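Local coordinates for protein FAD-dependent pyridine nucleotide-disulphide oxidoreductase (Desulfovibrio vulgaris, PDB 3IWA) that probably uses a flavin and a nicotinamide cofactor to carry out NAD(P)H-dependent oxidoreduction, as a dimeric member of the pyridine nucleotide-disulphide oxidoreductase family, at residues 11-16 and 314-319; 162-167 and 249-254. All coordinates share one frame; numbering follows the deposited sequence.

Contact 1 of 2, residues 11-16 and 314-319; sequences AVALGP and MANRQG
A13 and L14 meet A315 where the loop ahead of helix 14-25 runs into that helix and comes up against the first turns of helix 314-326. The backbones are nearest at L14 and A315, whose CA atoms are 4.8 Å apart, and no hydrogen bond joins the two segments. A315 aims its methyl group at the turn, and its CB meets CB of A13 at 3.5 Å, tighter than usual for two carbons. L14 supplies most of the remaining contact. With CG anti to the backbone N, chi1 -172° carries the side chain across to the flank of helix 314-326, where CD1 settles 3.5 Å from O of A315. The same methyl lies 3.6 Å from N of G319, over the backbone hydrogen bond that G319 N gives to A315 O, and 3.8 Å from CB of Q318. G319, without a side chain, leaves its backbone open to the leucine. The amide oxygen of Q318 is taken by G293 N, while R317, turned away, bonds to N451 and V437 of the second subunit. Small residues thus permit a close approach, and what joins the segments is van der Waals packing, with A315 O and G319 N already paired to each other beneath the leucine methyl.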
# COMPACT_ATOMS: atom_id res chain seq x y z
N ALA A 11 23.46 22.00 1.52
CA ALA A 11 23.68 20.57 1.42
C ALA A 11 22.72 19.92 2.41
O ALA A 11 22.91 20.01 3.62
CB ALA A 11 25.15 20.20 1.71
N VAL A 12 21.65 19.33 1.89
CA VAL A 12 20.64 18.69 2.71
C VAL A 12 20.71 17.22 2.28
O VAL A 12 21.78 16.57 2.31
CB VAL A 12 19.23 19.39 2.55
CG1 VAL A 12 19.13 20.67 3.37
CG2 VAL A 12 18.94 19.75 1.11
N ALA A 13 19.57 16.66 1.94
CA ALA A 13 19.53 15.55 1.03
C ALA A 13 19.35 16.19 -0.34
O ALA A 13 20.03 15.84 -1.28
CB ALA A 13 18.36 14.62 1.37
N LEU A 14 18.48 17.19 -0.40
CA LEU A 14 18.01 17.67 -1.67
C LEU A 14 19.09 18.18 -2.64
O LEU A 14 19.03 17.84 -3.83
CB LEU A 14 16.89 18.70 -1.49
CG LEU A 14 16.23 19.08 -2.82
CD1 LEU A 14 14.74 18.78 -2.84
CD2 LEU A 14 16.50 20.55 -3.13
N GLY A 15 20.04 18.98 -2.16
CA GLY A 15 21.12 19.53 -3.00
C GLY A 15 21.94 18.47 -3.70
O GLY A 15 21.94 18.41 -4.93
N PRO A 16 22.62 17.59 -2.93
CA PRO A 16 23.37 16.45 -3.48
C PRO A 16 22.54 15.60 -4.45
O PRO A 16 23.03 15.19 -5.51
CB PRO A 16 23.75 15.63 -2.24
CG PRO A 16 23.78 16.63 -1.14
CD PRO A 16 22.72 17.65 -1.46
N MET A 314 10.46 13.70 1.12
CA MET A 314 10.23 14.63 0.02
C MET A 314 11.54 14.98 -0.69
O MET A 314 11.57 15.09 -1.91
CB MET A 314 9.59 15.91 0.53
CG MET A 314 8.24 15.80 1.18
SD MET A 314 6.87 15.74 0.05
CE MET A 314 6.59 14.01 0.07
N ALA A 315 12.61 15.16 0.08
CA ALA A 315 13.95 15.49 -0.43
C ALA A 315 14.36 14.72 -1.67
O ALA A 315 14.55 15.31 -2.74
CB ALA A 315 15.01 15.29 0.69
N ASN A 316 14.50 13.42 -1.53
CA ASN A 316 14.95 12.58 -2.63
C ASN A 316 14.05 12.65 -3.85
O ASN A 316 14.55 12.77 -4.95
CB ASN A 316 15.22 11.14 -2.17
CG ASN A 316 16.56 11.04 -1.44
OD1 ASN A 316 17.42 11.91 -1.64
ND2 ASN A 316 16.75 10.01 -0.59
N ARG A 317 12.75 12.69 -3.64
CA ARG A 317 11.82 12.63 -4.76
C ARG A 317 11.87 13.96 -5.50
O ARG A 317 11.99 13.97 -6.70
CB ARG A 317 10.43 12.30 -4.28
CG ARG A 317 10.36 10.96 -3.56
CD ARG A 317 8.98 10.62 -3.07
NE ARG A 317 9.04 9.44 -2.20
CZ ARG A 317 8.28 9.24 -1.14
NH1 ARG A 317 7.37 10.13 -0.77
NH2 ARG A 317 8.42 8.13 -0.43
N GLN A 318 11.83 15.07 -4.76
CA GLN A 318 11.85 16.41 -5.36
C GLN A 318 13.23 16.70 -5.98
O GLN A 318 13.30 17.33 -6.99
CB GLN A 318 11.49 17.51 -4.37
CG GLN A 318 10.12 17.39 -3.74
CD GLN A 318 9.88 18.46 -2.67
OE1 GLN A 318 10.76 19.28 -2.41
NE2 GLN A 318 8.69 18.47 -2.09
N GLY A 319 14.29 16.21 -5.37
CA GLY A 319 15.64 16.41 -5.88
C GLY A 319 15.82 15.81 -7.24
O GLY A 319 16.43 16.43 -8.13

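Contact 2 of 2, residues 162-167 and 249-254; sequences AVIVGG and LVILAA
V163 and V165 on one side, and L249 and I251 on the other, join two neighbouring parallel strands inside the five-stranded parallel sheet of a Rossmann-type domain, consistent with the nucleotide-binding domains of this family. The short strand axes approach to 4.7 Å and are inclined by 16°, pairing A162 with L249 through to V165 with L252. As in parallel pairing, V163 bonds to the residues flanking its partner V250, its N-H to L249 O at 2.9 Å and its O to I251 N. V165 then gives its N-H to I251 O at 2.8 Å, almost in line with the carbonyl (C=O...N 172°), and receives A253 N, which approaches tilted out of the carbonyl plane. CA-H...O contacts, such as A162 CA to L249 O, supplement them.

On the face bearing A162, I164, L249 and I251, the two isoleucines lie side by side and point the same way, I164 CG1 resting 3.9 Å from I251 CB. On the other face V165 and V250 cross obliquely: V165 CG2, anti to its carbonyl carbon, meets V250 CG1 at 3.9 Å. Beyond the strands, G166 CA approaches A253 O at 3.3 Å. G166 has a positive phi (116°), a conformation that glycine readily adopts. G166 also fits the start of a GxGxxG pattern, which would probably place the turn at a dinucleotide site.

Strand 185-189 bonds to the other edge of 161-165, and strand 138-140 lies beyond 249-252. Helix 169-182 covers the isoleucine face, with L178 on A162 and L249 and A175 on I164, while strand 235-240 packs against V163 and V250 on the opposite one.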
# COMPACT_ATOMS: atom_id res chain seq x y z
N ALA A 162 17.74 14.90 29.64
CA ALA A 162 17.27 15.50 28.39
C ALA A 162 15.81 15.91 28.51
O ALA A 162 14.97 15.10 28.92
CB ALA A 162 17.45 14.55 27.22
N VAL A 163 15.51 17.16 28.16
CA VAL A 163 14.13 17.57 27.97
C VAL A 163 13.88 17.88 26.48
O VAL A 163 14.61 18.65 25.86
CB VAL A 163 13.80 18.79 28.83
CG1 VAL A 163 12.45 19.43 28.38
CG2 VAL A 163 13.82 18.35 30.32
N ILE A 164 12.85 17.25 25.90
CA ILE A 164 12.50 17.48 24.50
C ILE A 164 11.32 18.42 24.48
O ILE A 164 10.28 18.13 25.04
CB ILE A 164 12.17 16.14 23.76
CG1 ILE A 164 13.45 15.34 23.45
CG2 ILE A 164 11.48 16.42 22.43
CD1 ILE A 164 13.60 14.05 24.12
N VAL A 165 11.50 19.58 23.86
CA VAL A 165 10.44 20.56 23.70
C VAL A 165 9.77 20.36 22.33
O VAL A 165 10.34 20.74 21.28
CB VAL A 165 10.98 22.01 23.78
CG1 VAL A 165 9.78 23.01 23.65
CG2 VAL A 165 11.80 22.22 25.08
N GLY A 166 8.58 19.75 22.37
CA GLY A 166 7.84 19.33 21.19
C GLY A 166 7.66 17.82 21.11
O GLY A 166 8.63 17.08 21.12
N GLY A 167 6.41 17.35 20.99
CA GLY A 167 6.09 15.92 20.88
C GLY A 167 5.59 15.55 19.48
O GLY A 167 4.66 14.79 19.33
N LEU A 249 20.61 18.77 28.69
CA LEU A 249 20.36 18.82 27.23
C LEU A 249 18.88 19.14 27.01
O LEU A 249 18.02 18.49 27.57
CB LEU A 249 20.68 17.47 26.56
CG LEU A 249 20.46 17.36 25.05
CD1 LEU A 249 21.50 18.14 24.26
CD2 LEU A 249 20.46 15.91 24.63
N VAL A 250 18.63 20.14 26.18
CA VAL A 250 17.29 20.52 25.77
C VAL A 250 17.21 20.51 24.23
O VAL A 250 17.96 21.22 23.54
CB VAL A 250 16.92 21.91 26.30
CG1 VAL A 250 15.59 22.35 25.75
CG2 VAL A 250 16.93 21.91 27.84
N ILE A 251 16.33 19.66 23.71
CA ILE A 251 16.12 19.52 22.28
C ILE A 251 14.93 20.39 21.87
O ILE A 251 13.85 20.25 22.42
CB ILE A 251 15.85 18.05 21.92
CG1 ILE A 251 16.95 17.13 22.47
CG2 ILE A 251 15.78 17.87 20.44
CD1 ILE A 251 18.29 17.32 21.81
N LEU A 252 15.15 21.32 20.95
CA LEU A 252 14.08 22.10 20.35
C LEU A 252 13.55 21.36 19.10
O LEU A 252 14.25 21.25 18.08
CB LEU A 252 14.55 23.52 19.99
CG LEU A 252 15.07 24.41 21.13
CD1 LEU A 252 15.27 25.82 20.60
CD2 LEU A 252 14.17 24.43 22.36
N ALA A 253 12.32 20.86 19.20
CA ALA A 253 11.65 20.07 18.18
C ALA A 253 10.21 20.53 18.16
O ALA A 253 9.30 19.72 18.22
CB ALA A 253 11.71 18.58 18.53
N ALA A 254 10.01 21.83 18.10
CA ALA A 254 8.68 22.40 18.20
C ALA A 254 8.27 23.02 16.89
O ALA A 254 7.55 24.02 16.88
CB ALA A 254 8.62 23.45 19.33

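Overall arrangement
The two contacts illustrate how segments distant in sequence are brought together in different ways within one chain. Contact 1 joins segments 298 residues apart at their closest ends, and the whole of contact 2 falls between them in the sequence. Their centres stand 26 Å apart, on opposite sides of the chain's centre, and their nearest atoms remain about 16 Å apart, without touching. Contact 1 packs a helix start, following strand 5-9 of one parallel sheet, against another helix; contact 2 is strand pairing within a second parallel sheet. By analogy with relatives, these sheets probably belong to the flavin-binding and pyridine-nucleotide-binding domains respectively. Contact 1 borders the second subunit, whereas contact 2 is untouched by it.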